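Local coordinates for protein 378aa long hypothetical citrate synthase (Sulfolobus tokodaii, PDB 1VGM) that is a largely helical, two-subunit member of the citrate synthase family, at residues Arg32-Ile36 against Asn37-Asn41; Ile69-Glu72 against Ser73-Val76; Asp240-Phe243 against Glu244-Ile248; Ile328-Phe331 against Thr332-Phe335. All blocks are in the same frame, centred on the assembly; numbering follows the deposited sequence.

Contact 1: residues Arg32-Ile36 against Asn37-Asn41; sequences RGYDI and NDLVN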
loop_
_atom_site.group_PDB
_atom_site.type_symbol
_atom_site.label_atom_id
_atom_site.label_comp_id
_atom_site.label_asym_id
_atom_site.label_seq_id
_atom_site.Cartn_x
_atom_site.Cartn_y
_atom_site.Cartn_z
ATOM N N ARG A 32 -12.015 17.641 -15.059
ATOM C CA ARG A 32 -13.448 17.899 -15.058
ATOM C C ARG A 32 -13.836 18.881 -16.158
ATOM O O ARG A 32 -14.640 19.791 -15.944
ATOM C CB ARG A 32 -13.875 18.431 -13.686
ATOM C CG ARG A 32 -14.021 17.344 -12.614
ATOM C CD ARG A 32 -15.488 17.102 -12.273
ATOM N NE ARG A 32 -15.715 15.827 -11.593
ATOM C CZ ARG A 32 -15.427 15.589 -10.315
ATOM N NH1 ARG A 32 -15.717 14.413 -9.776
ATOM N NH2 ARG A 32 -14.846 16.523 -9.574
ATOM N N GLY A 33 -13.247 18.698 -17.336
ATOM C CA GLY A 33 -13.716 19.406 -18.510
ATOM C C GLY A 33 -12.951 20.676 -18.827
ATOM O O GLY A 33 -13.078 21.219 -19.923
ATOM N N TYR A 34 -12.155 21.156 -17.875
ATOM C CA TYR A 34 -11.401 22.391 -18.074
ATOM C C TYR A 34 -9.968 22.081 -18.505
ATOM O O TYR A 34 -9.295 21.269 -17.878
ATOM C CB TYR A 34 -11.384 23.203 -16.775
ATOM C CG TYR A 34 -12.750 23.696 -16.342
ATOM C CD1 TYR A 34 -13.371 24.761 -17.002
ATOM C CD2 TYR A 34 -13.417 23.110 -15.264
ATOM C CE1 TYR A 34 -14.626 25.231 -16.594
ATOM C CE2 TYR A 34 -14.671 23.572 -14.851
ATOM C CZ TYR A 34 -15.269 24.631 -15.516
ATOM O OH TYR A 34 -16.506 25.081 -15.104
ATOM N N ASP A 35 -9.507 22.740 -19.568
ATOM C CA ASP A 35 -8.163 22.511 -20.100
ATOM C C ASP A 35 -7.112 22.834 -19.043
ATOM O O ASP A 35 -7.270 23.785 -18.278
ATOM C CB ASP A 35 -7.920 23.384 -21.335
ATOM C CG ASP A 35 -6.628 23.030 -22.060
ATOM O OD1 ASP A 35 -5.534 23.417 -21.593
ATOM O OD2 ASP A 35 -6.708 22.360 -23.108
ATOM N N ILE A 36 -6.038 22.050 -19.003
ATOM C CA ILE A 36 -5.028 22.231 -17.967
ATOM C C ILE A 36 -4.351 23.602 -18.077
ATOM O O ILE A 36 -3.916 24.170 -17.074
ATOM C CB ILE A 36 -3.944 21.108 -18.022
ATOM C CG1 ILE A 36 -2.887 21.351 -16.944
ATOM C CG2 ILE A 36 -3.289 21.066 -19.381
ATOM C CD1 ILE A 36 -3.116 20.556 -15.700
ATOM N N ASN A 37 -4.281 24.131 -19.294
ATOM C CA ASN A 37 -3.690 25.447 -19.532
ATOM C C ASN A 37 -4.496 26.561 -18.856
ATOM O O ASN A 37 -3.923 27.490 -18.289
ATOM C CB ASN A 37 -3.594 25.723 -21.040
ATOM C CG ASN A 37 -2.502 24.905 -21.723
ATOM O OD1 ASN A 37 -1.338 25.296 -21.736
ATOM N ND2 ASN A 37 -2.879 23.768 -22.296
ATOM N N ASP A 38 -5.822 26.472 -18.918
ATOM C CA ASP A 38 -6.673 27.486 -18.293
ATOM C C ASP A 38 -6.551 27.424 -16.778
ATOM O O ASP A 38 -6.470 28.458 -16.099
ATOM C CB ASP A 38 -8.135 27.281 -18.696
ATOM C CG ASP A 38 -8.383 27.607 -20.151
ATOM O OD1 ASP A 38 -7.663 28.471 -20.691
ATOM O OD2 ASP A 38 -9.289 27.001 -20.757
ATOM N N LEU A 39 -6.544 26.203 -16.249
ATOM C CA LEU A 39 -6.444 26.009 -14.806
ATOM C C LEU A 39 -5.145 26.577 -14.244
ATOM O O LEU A 39 -5.165 27.307 -13.256
ATOM C CB LEU A 39 -6.569 24.520 -14.467
ATOM C CG LEU A 39 -7.935 23.955 -14.876
ATOM C CD1 LEU A 39 -7.997 22.470 -14.598
ATOM C CD2 LEU A 39 -9.042 24.692 -14.127
ATOM N N VAL A 40 -4.022 26.254 -14.879
ATOM C CA VAL A 40 -2.734 26.804 -14.474
ATOM C C VAL A 40 -2.719 28.327 -14.637
ATOM O O VAL A 40 -2.362 29.054 -13.708
ATOM C CB VAL A 40 -1.558 26.182 -15.303
ATOM C CG1 VAL A 40 -0.284 27.000 -15.109
ATOM C CG2 VAL A 40 -1.309 24.723 -14.867
ATOM N N ASN A 41 -3.107 28.807 -15.818
ATOM C CA ASN A 41 -3.001 30.230 -16.121
ATOM C C ASN A 41 -3.947 31.099 -15.293
ATOM O O ASN A 41 -3.595 32.213 -14.928
ATOM C CB ASN A 41 -3.268 30.477 -17.608
ATOM C CG ASN A 41 -2.127 30.014 -18.483
ATOM O OD1 ASN A 41 -2.340 29.540 -19.599
ATOM N ND2 ASN A 41 -0.901 30.154 -17.983
HETATM O O HOH W 1 -11.122 25.080 -19.993
#

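Contact 2: residues Ile69-Glu72 against Ser73-Val76; sequences IINE and SFEV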
loop_
_atom_site.group_PDB
_atom_site.type_symbol
_atom_site.label_atom_id
_atom_site.label_comp_id
_atom_site.label_asym_id
_atom_site.label_seq_id
_atom_site.Cartn_x
_atom_site.Cartn_y
_atom_site.Cartn_z
ATOM N N ILE A 69 -10.266 25.378 5.633
ATOM C CA ILE A 69 -9.932 24.031 6.068
ATOM C C ILE A 69 -8.425 23.802 5.996
ATOM O O ILE A 69 -7.818 23.296 6.938
ATOM C CB ILE A 69 -10.646 22.976 5.202
ATOM C CG1 ILE A 69 -12.163 23.072 5.422
ATOM C CG2 ILE A 69 -10.134 21.580 5.556
ATOM C CD1 ILE A 69 -12.997 22.361 4.348
ATOM N N ILE A 70 -7.828 24.180 4.875
ATOM C CA ILE A 70 -6.391 24.043 4.704
ATOM C C ILE A 70 -5.667 24.683 5.872
ATOM O O ILE A 70 -4.838 24.044 6.528
ATOM C CB ILE A 70 -5.912 24.703 3.382
ATOM C CG1 ILE A 70 -6.360 23.851 2.189
ATOM C CG2 ILE A 70 -4.398 24.843 3.381
ATOM C CD1 ILE A 70 -6.259 24.549 0.851
ATOM N N ASN A 71 -5.983 25.948 6.128
ATOM C CA ASN A 71 -5.169 26.774 7.015
ATOM C C ASN A 71 -5.289 26.333 8.469
ATOM O O ASN A 71 -4.437 26.665 9.293
ATOM C CB ASN A 71 -5.575 28.246 6.890
ATOM C CG ASN A 71 -4.958 28.915 5.682
ATOM O OD1 ASN A 71 -3.797 28.662 5.345
ATOM N ND2 ASN A 71 -5.729 29.776 5.020
ATOM N N GLU A 72 -6.346 25.587 8.780
ATOM C CA GLU A 72 -6.526 25.083 10.134
ATOM C C GLU A 72 -6.061 23.633 10.292
ATOM O O GLU A 72 -6.260 23.035 11.344
ATOM C CB GLU A 72 -7.998 25.205 10.562
ATOM C CG GLU A 72 -8.929 24.178 9.932
ATOM C CD GLU A 72 -10.403 24.481 10.188
ATOM O OE1 GLU A 72 -11.270 23.796 9.607
ATOM O OE2 GLU A 72 -10.695 25.403 10.974
ATOM N N SER A 73 -5.441 23.068 9.258
ATOM C CA SER A 73 -5.184 21.631 9.252
ATOM C C SER A 73 -3.720 21.215 9.058
ATOM O O SER A 73 -3.451 20.055 8.737
ATOM C CB SER A 73 -6.039 20.959 8.181
ATOM O OG SER A 73 -7.415 21.188 8.406
ATOM N N PHE A 74 -2.779 22.136 9.257
ATOM C CA PHE A 74 -1.361 21.851 8.995
ATOM C C PHE A 74 -0.686 21.047 10.107
ATOM O O PHE A 74 0.318 20.367 9.876
ATOM C CB PHE A 74 -0.584 23.157 8.776
ATOM C CG PHE A 74 -0.772 23.752 7.407
ATOM C CD1 PHE A 74 -1.144 25.088 7.265
ATOM C CD2 PHE A 74 -0.559 22.988 6.257
ATOM C CE1 PHE A 74 -1.318 25.657 5.999
ATOM C CE2 PHE A 74 -0.731 23.543 4.985
ATOM C CZ PHE A 74 -1.104 24.883 4.855
ATOM N N GLU A 75 -1.233 21.130 11.315
ATOM C CA GLU A 75 -0.703 20.387 12.457
ATOM C C GLU A 75 -0.679 18.888 12.167
ATOM O O GLU A 75 -1.592 18.361 11.535
ATOM C CB GLU A 75 -1.571 20.645 13.691
ATOM C CG GLU A 75 -3.061 20.753 13.367
ATOM C CD GLU A 75 -3.957 20.233 14.481
ATOM O OE1 GLU A 75 -3.796 20.694 15.636
ATOM O OE2 GLU A 75 -4.820 19.369 14.200
ATOM N N VAL A 76 0.354 18.204 12.646
ATOM C CA VAL A 76 0.359 16.743 12.668
ATOM C C VAL A 76 0.695 16.229 14.067
ATOM O O VAL A 76 1.258 16.957 14.887
ATOM C CB VAL A 76 1.410 16.167 11.688
ATOM C CG1 VAL A 76 1.017 16.474 10.252
ATOM C CG2 VAL A 76 2.780 16.750 12.011
HETATM O O HOH W 2 -2.872 24.808 10.674
#

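Contact 3: residues Asp240-Phe243 against Glu244-Ile248; sequences DKWF and EEKII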
loop_
_atom_site.group_PDB
_atom_site.type_symbol
_atom_site.label_atom_id
_atom_site.label_comp_id
_atom_site.label_asym_id
_atom_site.label_seq_id
_atom_site.Cartn_x
_atom_site.Cartn_y
_atom_site.Cartn_z
ATOM N N ASP A 240 25.551 17.936 -27.635
ATOM C CA ASP A 240 25.560 17.143 -28.863
ATOM C C ASP A 240 26.417 15.893 -28.716
ATOM O O ASP A 240 26.012 14.804 -29.116
ATOM C CB ASP A 240 26.074 17.978 -30.039
ATOM C CG ASP A 240 25.093 19.056 -30.461
ATOM O OD1 ASP A 240 25.044 19.372 -31.666
ATOM O OD2 ASP A 240 24.368 19.586 -29.590
ATOM N N LYS A 241 27.603 16.052 -28.148
ATOM C CA LYS A 241 28.475 14.916 -27.877
ATOM C C LYS A 241 27.758 13.852 -27.036
ATOM O O LYS A 241 27.803 12.662 -27.359
ATOM C CB LYS A 241 29.732 15.405 -27.159
ATOM C CG LYS A 241 30.670 14.307 -26.684
ATOM C CD LYS A 241 31.848 14.896 -25.915
ATOM C CE LYS A 241 32.980 13.890 -25.758
ATOM N NZ LYS A 241 34.273 14.566 -25.421
ATOM N N TRP A 242 27.103 14.289 -25.961
ATOM C CA TRP A 242 26.435 13.388 -25.019
ATOM C C TRP A 242 25.305 12.617 -25.701
ATOM O O TRP A 242 25.180 11.403 -25.552
ATOM C CB TRP A 242 25.868 14.192 -23.842
ATOM C CG TRP A 242 25.197 13.365 -22.792
ATOM C CD1 TRP A 242 25.768 12.858 -21.660
ATOM C CD2 TRP A 242 23.815 12.976 -22.756
ATOM N NE1 TRP A 242 24.826 12.179 -20.919
ATOM C CE2 TRP A 242 23.621 12.235 -21.570
ATOM C CE3 TRP A 242 22.720 13.197 -23.600
ATOM C CZ2 TRP A 242 22.373 11.712 -21.204
ATOM C CZ3 TRP A 242 21.475 12.675 -23.236
ATOM C CH2 TRP A 242 21.317 11.942 -22.048
ATOM N N PHE A 243 24.484 13.339 -26.452
ATOM C CA PHE A 243 23.349 12.741 -27.146
ATOM C C PHE A 243 23.793 11.641 -28.104
ATOM O O PHE A 243 23.199 10.560 -28.133
ATOM C CB PHE A 243 22.590 13.827 -27.917
ATOM C CG PHE A 243 21.273 13.373 -28.461
ATOM C CD1 PHE A 243 21.193 12.767 -29.710
ATOM C CD2 PHE A 243 20.102 13.565 -27.735
ATOM C CE1 PHE A 243 19.963 12.348 -30.222
ATOM C CE2 PHE A 243 18.866 13.149 -28.238
ATOM C CZ PHE A 243 18.796 12.547 -29.481
ATOM N N GLU A 244 24.822 11.916 -28.900
ATOM C CA GLU A 244 25.286 10.943 -29.886
ATOM C C GLU A 244 25.850 9.715 -29.167
ATOM O O GLU A 244 25.608 8.578 -29.571
ATOM C CB GLU A 244 26.360 11.563 -30.792
ATOM C CG GLU A 244 27.012 10.573 -31.769
ATOM C CD GLU A 244 26.070 10.109 -32.876
ATOM O OE1 GLU A 244 26.351 9.063 -33.511
ATOM O OE2 GLU A 244 25.056 10.791 -33.117
ATOM N N GLU A 245 26.588 9.953 -28.089
ATOM C CA GLU A 245 27.255 8.876 -27.368
ATOM C C GLU A 245 26.261 7.995 -26.613
ATOM O O GLU A 245 26.245 6.776 -26.781
ATOM C CB GLU A 245 28.278 9.460 -26.392
ATOM C CG GLU A 245 29.037 8.421 -25.585
ATOM C CD GLU A 245 29.943 9.046 -24.541
ATOM O OE1 GLU A 245 30.100 8.451 -23.454
ATOM O OE2 GLU A 245 30.502 10.129 -24.798
ATOM N N LYS A 246 25.433 8.609 -25.777
ATOM C CA LYS A 246 24.566 7.842 -24.891
ATOM C C LYS A 246 23.320 7.340 -25.604
ATOM O O LYS A 246 22.897 6.203 -25.397
ATOM C CB LYS A 246 24.164 8.690 -23.686
ATOM C CG LYS A 246 25.317 9.006 -22.752
ATOM C CD LYS A 246 25.882 7.738 -22.124
ATOM C CE LYS A 246 26.536 8.013 -20.770
ATOM N NZ LYS A 246 27.918 8.560 -20.895
ATOM N N ILE A 247 22.737 8.186 -26.447
ATOM C CA ILE A 247 21.425 7.897 -27.013
ATOM C C ILE A 247 21.485 7.246 -28.394
ATOM O O ILE A 247 20.832 6.229 -28.625
ATOM C CB ILE A 247 20.566 9.174 -27.078
ATOM C CG1 ILE A 247 20.341 9.699 -25.662
ATOM C CG2 ILE A 247 19.225 8.879 -27.737
ATOM C CD1 ILE A 247 19.749 11.074 -25.617
ATOM N N ILE A 248 22.268 7.819 -29.306
ATOM C CA ILE A 248 22.385 7.261 -30.654
ATOM C C ILE A 248 23.272 6.013 -30.699
ATOM O O ILE A 248 22.844 4.963 -31.170
ATOM C CB ILE A 248 22.946 8.292 -31.654
ATOM C CG1 ILE A 248 22.050 9.536 -31.683
ATOM C CG2 ILE A 248 23.027 7.671 -33.050
ATOM C CD1 ILE A 248 20.645 9.292 -32.218
#

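Contact 4: residues Ile328-Phe331 against Thr332-Phe335; sequences IYMF and TSLF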
loop_
_atom_site.group_PDB
_atom_site.type_symbol
_atom_site.label_atom_id
_atom_site.label_comp_id
_atom_site.label_asym_id
_atom_site.label_seq_id
_atom_site.Cartn_x
_atom_site.Cartn_y
_atom_site.Cartn_z
ATOM N N ILE A 328 17.510 17.242 -5.636
ATOM C CA ILE A 328 17.025 16.226 -6.562
ATOM C C ILE A 328 16.237 15.149 -5.821
ATOM O O ILE A 328 15.220 14.655 -6.322
ATOM C CB ILE A 328 18.213 15.574 -7.315
ATOM C CG1 ILE A 328 18.846 16.607 -8.258
ATOM C CG2 ILE A 328 17.750 14.339 -8.084
ATOM C CD1 ILE A 328 20.115 16.133 -8.961
ATOM N N TYR A 329 16.702 14.794 -4.626
ATOM C CA TYR A 329 16.074 13.725 -3.861
ATOM C C TYR A 329 14.659 14.075 -3.400
ATOM O O TYR A 329 13.981 13.241 -2.804
ATOM C CB TYR A 329 16.935 13.350 -2.645
ATOM C CG TYR A 329 17.040 14.408 -1.553
ATOM C CD1 TYR A 329 15.946 14.721 -0.742
ATOM C CD2 TYR A 329 18.252 15.061 -1.302
ATOM C CE1 TYR A 329 16.052 15.649 0.286
ATOM C CE2 TYR A 329 18.366 15.998 -0.270
ATOM C CZ TYR A 329 17.257 16.285 0.516
ATOM O OH TYR A 329 17.346 17.219 1.525
ATOM N N MET A 330 14.214 15.301 -3.675
ATOM C CA MET A 330 12.848 15.689 -3.323
ATOM C C MET A 330 11.874 15.631 -4.511
ATOM O O MET A 330 10.663 15.779 -4.339
ATOM C CB MET A 330 12.830 17.094 -2.716
ATOM C CG MET A 330 13.447 17.202 -1.313
ATOM S SD MET A 330 12.572 16.276 -0.031
ATOM C CE MET A 330 10.917 16.925 -0.167
ATOM N N PHE A 331 12.391 15.416 -5.714
ATOM C CA PHE A 331 11.565 15.604 -6.899
ATOM C C PHE A 331 10.314 14.719 -6.870
ATOM O O PHE A 331 9.204 15.204 -7.082
ATOM C CB PHE A 331 12.380 15.335 -8.166
ATOM C CG PHE A 331 13.353 16.436 -8.511
ATOM C CD1 PHE A 331 13.557 17.499 -7.643
ATOM C CD2 PHE A 331 14.102 16.380 -9.682
ATOM C CE1 PHE A 331 14.487 18.495 -7.935
ATOM C CE2 PHE A 331 15.035 17.371 -9.980
ATOM C CZ PHE A 331 15.230 18.430 -9.098
ATOM N N THR A 332 10.481 13.432 -6.585
ATOM C CA THR A 332 9.332 12.533 -6.557
ATOM C C THR A 332 8.354 12.821 -5.421
ATOM O O THR A 332 7.150 12.595 -5.561
ATOM C CB THR A 332 9.782 11.058 -6.489
ATOM O OG1 THR A 332 10.381 10.701 -7.743
ATOM C CG2 THR A 332 8.586 10.133 -6.230
ATOM N N SER A 333 8.861 13.328 -4.303
ATOM C CA SER A 333 7.992 13.737 -3.201
ATOM C C SER A 333 7.084 14.892 -3.625
ATOM O O SER A 333 5.932 14.983 -3.202
ATOM C CB SER A 333 8.825 14.175 -1.991
ATOM O OG SER A 333 9.585 13.097 -1.479
ATOM N N LEU A 334 7.619 15.780 -4.450
ATOM C CA LEU A 334 6.849 16.909 -4.939
ATOM C C LEU A 334 5.781 16.428 -5.910
ATOM O O LEU A 334 4.696 17.004 -5.979
ATOM C CB LEU A 334 7.761 17.918 -5.630
ATOM C CG LEU A 334 8.741 18.653 -4.715
ATOM C CD1 LEU A 334 9.710 19.443 -5.575
ATOM C CD2 LEU A 334 7.989 19.595 -3.768
ATOM N N PHE A 335 6.085 15.364 -6.651
ATOM C CA PHE A 335 5.063 14.686 -7.449
ATOM C C PHE A 335 3.980 14.116 -6.536
ATOM O O PHE A 335 2.800 14.215 -6.834
ATOM C CB PHE A 335 5.683 13.552 -8.271
ATOM C CG PHE A 335 4.667 12.642 -8.910
ATOM C CD1 PHE A 335 4.176 12.916 -10.188
ATOM C CD2 PHE A 335 4.196 11.514 -8.234
ATOM C CE1 PHE A 335 3.217 12.093 -10.787
ATOM C CE2 PHE A 335 3.232 10.676 -8.820
ATOM C CZ PHE A 335 2.746 10.964 -10.104
HETATM O O HOH W 3 11.382 12.243 -3.328
#

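Contact 1: residues Arg32-Ile36 against Asn37-Asn41
Asp35 OD1 takes two N-H groups from Asn37: the backbone N at 2.7 Å and the side-chain ND2 at 2.8 Å. The two donors use different sides of the oxygen, the amide meeting its syn lone pair while the backbone N comes in on the anti side, a little out of the carboxylate plane. A chi1 of -171° swings the Asp35 carboxylate away from its own N and over the start of the helix, where it lies nearly coplanar with the Asn37 amide, 28° apart. The main chain of Asp35 is engaged too. Its O accepts from Leu39 N at 3.2 Å and weakly from Asp38 N, and a water links Asp35 N (2.9 Å) to Asp38 OD2 (2.8 Å), accepting from the first and donating to the second. Farther out, Leu39 CD2 rests on Tyr34 CB at 3.8 Å, and Ile36 CG1 lies 4.3 Å from Val40 CG2 on the side facing helix 168-180. Phe372 of the second subunit packs on Asp38 and Leu39, so the turn borders the dimer interface. The whole is a helix N-cap, with Asp35 as the capping residue where strand 34-35 of the small antiparallel sheet passes into helix 36-42.

Contact 2: residues Ile69-Glu72 against Ser73-Val76
Ser73 folds back onto the last turn of helix 60-71, its CB lying 3.2 Å from Ile69 O. Next along the side chain, OG donates to that same carbonyl at 2.6 Å, arriving 30° off its plane; the torsion that sets OG beside the backbone N (chi1 -59°) points it back along the helix. Glu72 N reaches Ile69 O from the opposite face, and the oxygen is thus held by two donors. OG also has aliphatic neighbours, Glu72 CG at 3.7 Å and Ile69 CG2 at 4.0 Å. This is a helix C-terminus: Glu72 is the first residue to leave helical geometry, and the chain then runs through a loop toward helix 78-84. Ser73 N still bonds to Ile70 O at 3.0 Å, but from well above the carbonyl plane. The same oxygen sits 3.8 Å above the centre of the Phe74 ring, whose CZ touches Ile70 CG2 at 3.6 Å. A water accepts from Phe74 N and donates to Asn71 O, bridging the two where no direct bond is made. Beyond the turn, Lys127 NZ on helix 117-139 donates to the carbonyl oxygens of Ser73 and Glu75, and Thr130 OG1 bonds to Phe74 O.

Contact 3: residues Asp240-Phe243 against Glu244-Ile248
Phe243 O accepts two backbone N-H groups, from Ile247 at 2.9 Å and from Ile248 at 3.1 Å. The Ile248 bond lies in the carbonyl plane, whereas Ile247 N stands 36° out of it: an ordinary i+4 bond and a wider, pi-type i+5 bond share one oxygen. The preceding carbonyls keep the alpha-helical pattern, Asp240 O with Glu244 N, Lys241 O with Glu245 N, and Trp242 O with Lys246 N, the last the shortest at 2.8 Å. Among the side chains, Trp242 NE1 gives its hydrogen to Glu232 OE2 of helix 222-233, and Asp240 forms a salt bridge with Arg295. Lys246 NZ makes a weak salt bridge with its neighbour Glu245 OE1 at 3.4 Å. The aliphatic stem of Lys246 contributes a CH-pi contact, Lys246 CG standing 3.9 Å from the centroid of the five-membered ring of Trp242. Ile247 CB lies over the centre of the Phe243 ring at 4.3 Å, and its CD1 approaches Trp242 CZ3 and Phe243 CD2, bridging the two aromatic groups. The carbonyls of 240-243 and the N-H groups of 244-248 are thus paired with each other, even at the pi-type turn, while the polar ends of Asp240 and Trp242 tie this helix to neighbouring helices.

Contact 4: residues Ile328-Phe331 against Thr332-Phe335
Met330 and Phe331 present their carbonyls to the residues that follow as a 3-10 turn, 328-330, runs into helix 331-353, the long helix that this stretch opens close to the centre of the folded chain. At the start, Ile328 O receives Phe331 N, and Ile328 CA lies 3.6 Å above the plane of the Phe331 ring, over its centre, so the aromatic group folds back across the turn. Tyr329 sends its hydroxyl to Glu140 and its ring to Lys139 in a cation-pi contact; its O is linked through a water to Ser333 OG, with 2.8 Å from Tyr329 O to the water and 2.7 Å from the water to Ser333 OG. Met330 is bent at both chi2 (-64°) and chi3 (-55°), and this curl places CE against Ser333 CB at 3.9 Å. Its O accepts from Leu334 N at 3.0 Å, nearly along the C=O axis, while Leu334 CG packs against the same oxygen. Phe331 also meets Phe227 edge-to-face, and the next residue, Thr332, has its OG1 bonded to Glu224, Gly221 and a bound glycerol, the last probably from the crystallisation liquor. Phe331 O takes Phe335 N in its carbonyl plane at 3.2 Å and, more weakly, Leu334 N at 3.1 Å.

All four contacts are local and follow in series along the chain, so none nests within or crosses another and each joins adjoining residues without closing a long loop. Contact 1 leads from the small N-terminal sheet into helix 36-42, beside the second subunit. Contact 2 ends helix 60-71, about 26 Å from contact 1 between centres. Much later comes contact 3, within helix 239-249; contacts 2 and 3 are on opposite sides of the chain's centre, about 48 Å apart between centres. Contact 4 then opens helix 331-353, much nearer the centre of the folded chain. Helix 117-139 packs against both contacts 2 and 4, and helix 222-233 against both contacts 3 and 4.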